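Local coordinates for protein GTP pyrophosphokinase YjbM (Bacillus subtilis, PDB 5DEC) that makes the alarmone (p)ppGpp by transferring pyrophosphate from ATP to GDP or GTP, working as an allosterically regulated homotetramer, at residues V129-L134 with E140-V145; I95-L100 with R124-V129. All coordinates share one frame; numbering follows the deposited sequence.

Contact 1. Residues V129-L134 with E140-V145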
loop_
_atom_site.group_PDB
_atom_site.type_symbol
_atom_site.label_atom_id
_atom_site.label_comp_id
_atom_site.label_asym_id
_atom_site.label_seq_id
_atom_site.Cartn_x
_atom_site.Cartn_y
_atom_site.Cartn_z
ATOM N N VAL B 129 25.572 -6.657 -0.246
ATOM C CA VAL B 129 24.943 -7.032 -1.497
ATOM C C VAL B 129 24.467 -8.464 -1.355
ATOM O O VAL B 129 25.241 -9.316 -0.948
ATOM C CB VAL B 129 25.921 -6.940 -2.678
ATOM C CG1 VAL B 129 25.225 -7.368 -3.951
ATOM C CG2 VAL B 129 26.488 -5.513 -2.805
ATOM N N VAL B 130 23.207 -8.734 -1.683
ATOM C CA VAL B 130 22.698 -10.097 -1.587
ATOM C C VAL B 130 22.348 -10.640 -2.956
ATOM O O VAL B 130 22.046 -9.883 -3.888
ATOM C CB VAL B 130 21.421 -10.205 -0.689
ATOM C CG1 VAL B 130 21.662 -9.649 0.706
ATOM C CG2 VAL B 130 20.242 -9.500 -1.335
ATOM N N LEU B 131 22.381 -11.962 -3.073
ATOM C CA LEU B 131 21.917 -12.609 -4.281
ATOM C C LEU B 131 20.541 -13.210 -3.985
ATOM O O LEU B 131 20.422 -14.149 -3.191
ATOM C CB LEU B 131 22.921 -13.675 -4.732
ATOM C CG LEU B 131 22.721 -14.254 -6.133
ATOM C CD1 LEU B 131 22.882 -13.155 -7.165
ATOM C CD2 LEU B 131 23.720 -15.405 -6.403
ATOM N N TYR B 132 19.503 -12.646 -4.602
ATOM C CA TYR B 132 18.120 -13.012 -4.282
ATOM C C TYR B 132 17.565 -13.961 -5.354
ATOM O O TYR B 132 17.491 -13.578 -6.530
ATOM C CB TYR B 132 17.230 -11.748 -4.176
ATOM C CG TYR B 132 15.821 -12.040 -3.687
ATOM C CD1 TYR B 132 15.583 -12.314 -2.351
ATOM C CD2 TYR B 132 14.741 -12.054 -4.561
ATOM C CE1 TYR B 132 14.309 -12.591 -1.886
ATOM C CE2 TYR B 132 13.457 -12.338 -4.111
ATOM C CZ TYR B 132 13.252 -12.607 -2.763
ATOM O OH TYR B 132 11.995 -12.896 -2.272
ATOM N N PRO B 133 17.170 -15.188 -4.946
ATOM C CA PRO B 133 16.665 -16.234 -5.852
ATOM C C PRO B 133 15.200 -16.015 -6.209
ATOM O O PRO B 133 14.306 -16.676 -5.668
ATOM C CB PRO B 133 16.840 -17.515 -5.040
ATOM C CG PRO B 133 16.626 -17.055 -3.619
ATOM C CD PRO B 133 17.224 -15.658 -3.547
ATOM N N LEU B 134 14.968 -15.084 -7.127
ATOM C CA LEU B 134 13.624 -14.715 -7.556
ATOM C C LEU B 134 12.925 -15.826 -8.350
ATOM O O LEU B 134 13.474 -16.352 -9.327
ATOM C CB LEU B 134 13.703 -13.434 -8.388
ATOM C CG LEU B 134 12.395 -12.820 -8.854
ATOM C CD1 LEU B 134 11.622 -12.253 -7.683
ATOM C CD2 LEU B 134 12.708 -11.734 -9.861
ATOM N N GLU B 140 13.831 -19.880 -12.027
ATOM C CA GLU B 140 14.541 -18.996 -11.107
ATOM C C GLU B 140 15.459 -18.003 -11.810
ATOM O O GLU B 140 16.107 -18.327 -12.801
ATOM C CB GLU B 140 15.377 -19.806 -10.122
ATOM C CG GLU B 140 14.602 -20.348 -8.955
ATOM C CD GLU B 140 15.506 -20.832 -7.849
ATOM O OE1 GLU B 140 16.585 -21.382 -8.159
ATOM O OE2 GLU B 140 15.149 -20.651 -6.670
ATOM N N LYS B 141 15.545 -16.809 -11.249
ATOM C CA LYS B 141 16.525 -15.816 -11.668
ATOM C C LYS B 141 17.185 -15.229 -10.434
ATOM O O LYS B 141 16.507 -14.697 -9.552
ATOM C CB LYS B 141 15.870 -14.714 -12.503
ATOM C CG LYS B 141 16.841 -13.648 -13.000
ATOM C CD LYS B 141 16.105 -12.557 -13.763
ATOM C CE LYS B 141 16.871 -12.098 -14.998
ATOM N NZ LYS B 141 18.324 -11.897 -14.732
ATOM N N HIS B 142 18.504 -15.340 -10.350
ATOM C CA HIS B 142 19.215 -14.749 -9.227
ATOM C C HIS B 142 19.540 -13.286 -9.526
ATOM O O HIS B 142 20.181 -12.979 -10.527
ATOM C CB HIS B 142 20.480 -15.546 -8.908
ATOM C CG HIS B 142 20.198 -16.924 -8.398
ATOM N ND1 HIS B 142 19.787 -17.954 -9.220
ATOM C CD2 HIS B 142 20.211 -17.433 -7.144
ATOM C CE1 HIS B 142 19.589 -19.040 -8.501
ATOM N NE2 HIS B 142 19.836 -18.750 -7.233
ATOM N N VAL B 143 19.048 -12.378 -8.689
ATOM C CA VAL B 143 19.326 -10.958 -8.908
ATOM C C VAL B 143 20.092 -10.343 -7.744
ATOM O O VAL B 143 19.883 -10.685 -6.573
ATOM C CB VAL B 143 18.036 -10.135 -9.172
ATOM C CG1 VAL B 143 17.178 -10.810 -10.233
ATOM C CG2 VAL B 143 17.263 -9.941 -7.920
ATOM N N LEU B 144 21.012 -9.452 -8.097
ATOM C CA LEU B 144 21.812 -8.724 -7.125
ATOM C C LEU B 144 20.989 -7.582 -6.580
ATOM O O LEU B 144 20.311 -6.880 -7.335
ATOM C CB LEU B 144 23.094 -8.197 -7.756
ATOM C CG LEU B 144 24.082 -9.274 -8.156
ATOM C CD1 LEU B 144 25.170 -8.688 -9.041
ATOM C CD2 LEU B 144 24.659 -9.883 -6.883
ATOM N N VAL B 145 21.013 -7.432 -5.262
ATOM C CA VAL B 145 20.302 -6.353 -4.593
ATOM C C VAL B 145 21.227 -5.735 -3.564
ATOM O O VAL B 145 21.752 -6.447 -2.700
ATOM C CB VAL B 145 19.033 -6.840 -3.872
ATOM C CG1 VAL B 145 18.305 -5.669 -3.242
ATOM C CG2 VAL B 145 18.104 -7.622 -4.846
#

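Contact 2. Residues I95-L100 with R124-V129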
loop_
_atom_site.group_PDB
_atom_site.type_symbol
_atom_site.label_atom_id
_atom_site.label_comp_id
_atom_site.label_asym_id
_atom_site.label_seq_id
_atom_site.Cartn_x
_atom_site.Cartn_y
_atom_site.Cartn_z
ATOM N N ILE B 95 23.061 -5.302 14.807
ATOM C CA ILE B 95 21.969 -6.237 15.021
ATOM C C ILE B 95 21.285 -6.595 13.702
ATOM O O ILE B 95 21.083 -7.771 13.409
ATOM C CB ILE B 95 20.933 -5.655 16.014
ATOM C CG1 ILE B 95 21.551 -5.572 17.419
ATOM C CG2 ILE B 95 19.676 -6.507 16.044
ATOM C CD1 ILE B 95 20.674 -4.900 18.440
ATOM N N VAL B 96 21.000 -5.592 12.875
ATOM C CA VAL B 96 20.351 -5.837 11.591
ATOM C C VAL B 96 21.277 -6.638 10.679
ATOM O O VAL B 96 20.843 -7.598 10.013
ATOM C CB VAL B 96 19.927 -4.514 10.891
ATOM C CG1 VAL B 96 19.405 -4.789 9.490
ATOM C CG2 VAL B 96 18.876 -3.781 11.721
ATOM N N LYS B 97 22.546 -6.260 10.663
ATOM C CA LYS B 97 23.555 -6.988 9.900
ATOM C C LYS B 97 23.523 -8.477 10.219
ATOM O O LYS B 97 23.537 -9.324 9.323
ATOM C CB LYS B 97 24.953 -6.458 10.209
ATOM C CG LYS B 97 25.376 -5.218 9.462
ATOM C CD LYS B 97 26.751 -4.747 9.952
ATOM C CE LYS B 97 27.764 -5.881 9.943
ATOM N NZ LYS B 97 29.108 -5.427 10.411
ATOM N N GLU B 98 23.515 -8.791 11.508
ATOM C CA GLU B 98 23.523 -10.183 11.929
ATOM C C GLU B 98 22.245 -10.895 11.556
ATOM O O GLU B 98 22.280 -12.073 11.183
ATOM C CB GLU B 98 23.801 -10.271 13.429
ATOM C CG GLU B 98 25.254 -9.961 13.702
ATOM C CD GLU B 98 25.589 -9.814 15.176
ATOM O OE1 GLU B 98 24.662 -9.859 16.016
ATOM O OE2 GLU B 98 26.795 -9.676 15.485
ATOM N N MET B 99 21.114 -10.200 11.640
ATOM C CA MET B 99 19.879 -10.785 11.154
ATOM C C MET B 99 19.982 -11.122 9.671
ATOM O O MET B 99 19.565 -12.210 9.252
ATOM C CB MET B 99 18.683 -9.831 11.380
ATOM C CG MET B 99 18.280 -9.742 12.838
ATOM S SD MET B 99 16.805 -8.738 13.096
ATOM C CE MET B 99 17.356 -7.125 12.590
ATOM N N LEU B 100 20.534 -10.207 8.875
ATOM C CA LEU B 100 20.581 -10.421 7.423
ATOM C C LEU B 100 21.515 -11.583 7.078
ATOM O O LEU B 100 21.230 -12.377 6.185
ATOM C CB LEU B 100 21.030 -9.154 6.688
ATOM C CG LEU B 100 20.062 -7.955 6.811
ATOM C CD1 LEU B 100 20.589 -6.754 6.077
ATOM C CD2 LEU B 100 18.715 -8.310 6.243
ATOM N N ARG B 124 28.505 8.261 5.836
ATOM C CA ARG B 124 28.420 7.155 6.782
ATOM C C ARG B 124 27.289 6.200 6.357
ATOM O O ARG B 124 26.138 6.640 6.215
ATOM C CB ARG B 124 28.173 7.738 8.166
ATOM C CG ARG B 124 29.324 8.620 8.639
ATOM C CD ARG B 124 28.869 9.596 9.726
ATOM N NE ARG B 124 28.303 8.950 10.897
ATOM C CZ ARG B 124 27.130 9.284 11.432
ATOM N NH1 ARG B 124 26.382 10.235 10.876
ATOM N NH2 ARG B 124 26.692 8.645 12.507
ATOM N N SER B 125 27.608 4.911 6.187
ATOM C CA SER B 125 26.631 3.886 5.774
ATOM C C SER B 125 27.264 2.493 5.762
ATOM O O SER B 125 28.451 2.344 5.472
ATOM C CB SER B 125 26.046 4.202 4.388
ATOM O OG SER B 125 24.996 3.314 4.027
ATOM N N TYR B 126 26.489 1.472 6.110
ATOM C CA TYR B 126 26.964 0.108 5.911
ATOM C C TYR B 126 26.316 -0.498 4.671
ATOM O O TYR B 126 25.097 -0.438 4.525
ATOM C CB TYR B 126 26.662 -0.752 7.125
ATOM C CG TYR B 126 27.049 -2.197 6.943
ATOM C CD1 TYR B 126 28.341 -2.626 7.205
ATOM C CD2 TYR B 126 26.116 -3.138 6.504
ATOM C CE1 TYR B 126 28.696 -3.950 7.044
ATOM C CE2 TYR B 126 26.465 -4.461 6.337
ATOM C CZ TYR B 126 27.755 -4.860 6.610
ATOM O OH TYR B 126 28.103 -6.180 6.454
ATOM N N HIS B 127 27.114 -1.110 3.800
ATOM C CA HIS B 127 26.568 -1.720 2.597
ATOM C C HIS B 127 26.739 -3.228 2.603
ATOM O O HIS B 127 27.782 -3.752 3.014
ATOM C CB HIS B 127 27.242 -1.174 1.331
ATOM C CG HIS B 127 27.074 0.291 1.116
ATOM N ND1 HIS B 127 27.264 0.886 -0.112
ATOM C CD2 HIS B 127 26.706 1.293 1.959
ATOM C CE1 HIS B 127 27.046 2.184 -0.016
ATOM N NE2 HIS B 127 26.704 2.454 1.236
ATOM N N LEU B 128 25.713 -3.931 2.140
ATOM C CA LEU B 128 25.933 -5.309 1.726
ATOM C C LEU B 128 25.171 -5.599 0.438
ATOM O O LEU B 128 24.256 -4.874 0.062
ATOM C CB LEU B 128 25.564 -6.290 2.830
ATOM C CG LEU B 128 24.176 -6.342 3.432
ATOM C CD1 LEU B 128 23.302 -7.297 2.671
ATOM C CD2 LEU B 128 24.326 -6.818 4.855
ATOM N N VAL B 129 25.572 -6.657 -0.246
ATOM C CA VAL B 129 24.943 -7.032 -1.497
ATOM C C VAL B 129 24.467 -8.464 -1.355
ATOM O O VAL B 129 25.241 -9.316 -0.948
ATOM C CB VAL B 129 25.921 -6.940 -2.678
ATOM C CG1 VAL B 129 25.225 -7.368 -3.951
ATOM C CG2 VAL B 129 26.488 -5.513 -2.805
#

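Contact 1. Residues V129-L134 with E140-V145
Residues 129-134 and 140-145 are the two arms of a beta hairpin inside the mixed sheet of the synthetase domain. The arms run antiparallel, with Val-130 opposite Val-145, Tyr-132 opposite Val-143 and Leu-134 opposite Lys-141 as hydrogen-bonded pairs. Each of these pairs is closed by two backbone bonds. The bond from Tyr-132 N to Val-143 O is 2.8 Å long and nearly straight. At the turn end, Leu-134 N reaches Lys-141 O at a bent N-H...O angle of 130°. The same N-H makes a weak bond back to Tyr-132 O, across the inverse gamma turn centred on Pro-133.

Leu-131, Pro-133, His-142 and Leu-144 share one face of the sheet. Leu-131 CD1 meets Leu-144 CD2 at 3.7 Å, and the same Leu-144 methyl reaches Val-129 CG1 at 3.9 Å. Leu-131 crosses His-142 at about a right angle, with its CG 3.8 Å from His-142 CB. Pro-133 CA lies over one face of the His-142 ring. With CG anti to the carbonyl carbon (chi1 -66°), the imidazole meets the proline face-on, and NE2 of His-142 comes 3.9 Å from CB of Pro-133.

The other face carries Val-130, Tyr-132, Leu-134, Lys-141, Val-143 and Val-145. Val-130 CG2 packs on Val-145 CB at 3.9 Å. Tyr-132 touches Val-143 through CB at its base. Its CG stands anti to the backbone N (chi1 -173°), and the ring leads away from the partner strand to helix 11-38, where OH bonds to Glu-26. The same hydroxyl has a weak bond to Lys-30 of the second subunit. Helix 11-38 covers this face: Leu-134 touches Pro-19 and Val-143 touches Ala-23. The arrangement is that of a central antiparallel hairpin in the RelA/SpoT synthetase fold, here next to a subunit boundary.

Contact 2. Residues I95-L100 with R124-V129
Lys-97 of helix 90-102 lies over one face of the Tyr-126 ring, on strand 126-136. The contact is carried by the methylenes of the lysine. Its CD sits 3.5 Å from the centroid of the Tyr-126 ring and 10° off the ring normal, which makes a CH-pi contact. Lys-97 CG approaches the CE2 corner of Tyr-126 at 3.4 Å. Lys-97 CE lies 3.5 Å from Tyr-126 CZ. The two side chains cross at about a right angle.

Two torsions set this up. The lysine bends at chi3 (51°), and this turn keeps CE and NZ near the ring. The amino group then bonds to Gln-94 on its own helix. The Tyr-126 ring is turned away from its own backbone N (chi1 176°) and out toward the helix. Its OH is held by Gln-111 of strand 107-113. The ring is tied at its phenolic end by this bond and covered on one face by the lysine.

Leu-100, one turn after Lys-97, supplies the second touch. Its CD1 meets Leu-128 CD2 at 3.9 Å, and the two leucines cross obliquely. That Leu-128 methyl also lies in plane at the edge of the Tyr-126 ring. With an alanine here instead of Tyr-126 the face under the Lys-97 chain is lost, which would probably open a gap there and leave Gln-111 OE1 without its hydroxyl partner.

His-127, which binds the product nucleotide, sits between Tyr-126 and Leu-128 in sequence but does not touch 95-100; it bonds to Tyr-123. The arrangement is that of the RelA/SpoT synthetase, of the nucleotidyltransferase clan, with helix 90-102 packed on its mixed sheet.

Overall arrangement
Contacts 1 and 2 follow one another along strand 126-136 and share Val-129. Their centres are about 17 Å apart. Contact 2 sets helix 90-102 against the start of the strand. Contact 1 follows the pairing of 129-134 with strand 139-151, which continues back through Leu-128 and Tyr-126. The shared strand also carries the product-site residue His-127. Next to contact 1, the side chain of Val-129 is about 5 Å from that of Glu-146, the probable proton acceptor. Residues of the allosteric site, which is shared between two subunits, approach both contacts: Tyr-132 is about 3 Å from a Lys-30 side chain, and Leu-100 about 4 Å from Leu-31, side chain to side chain.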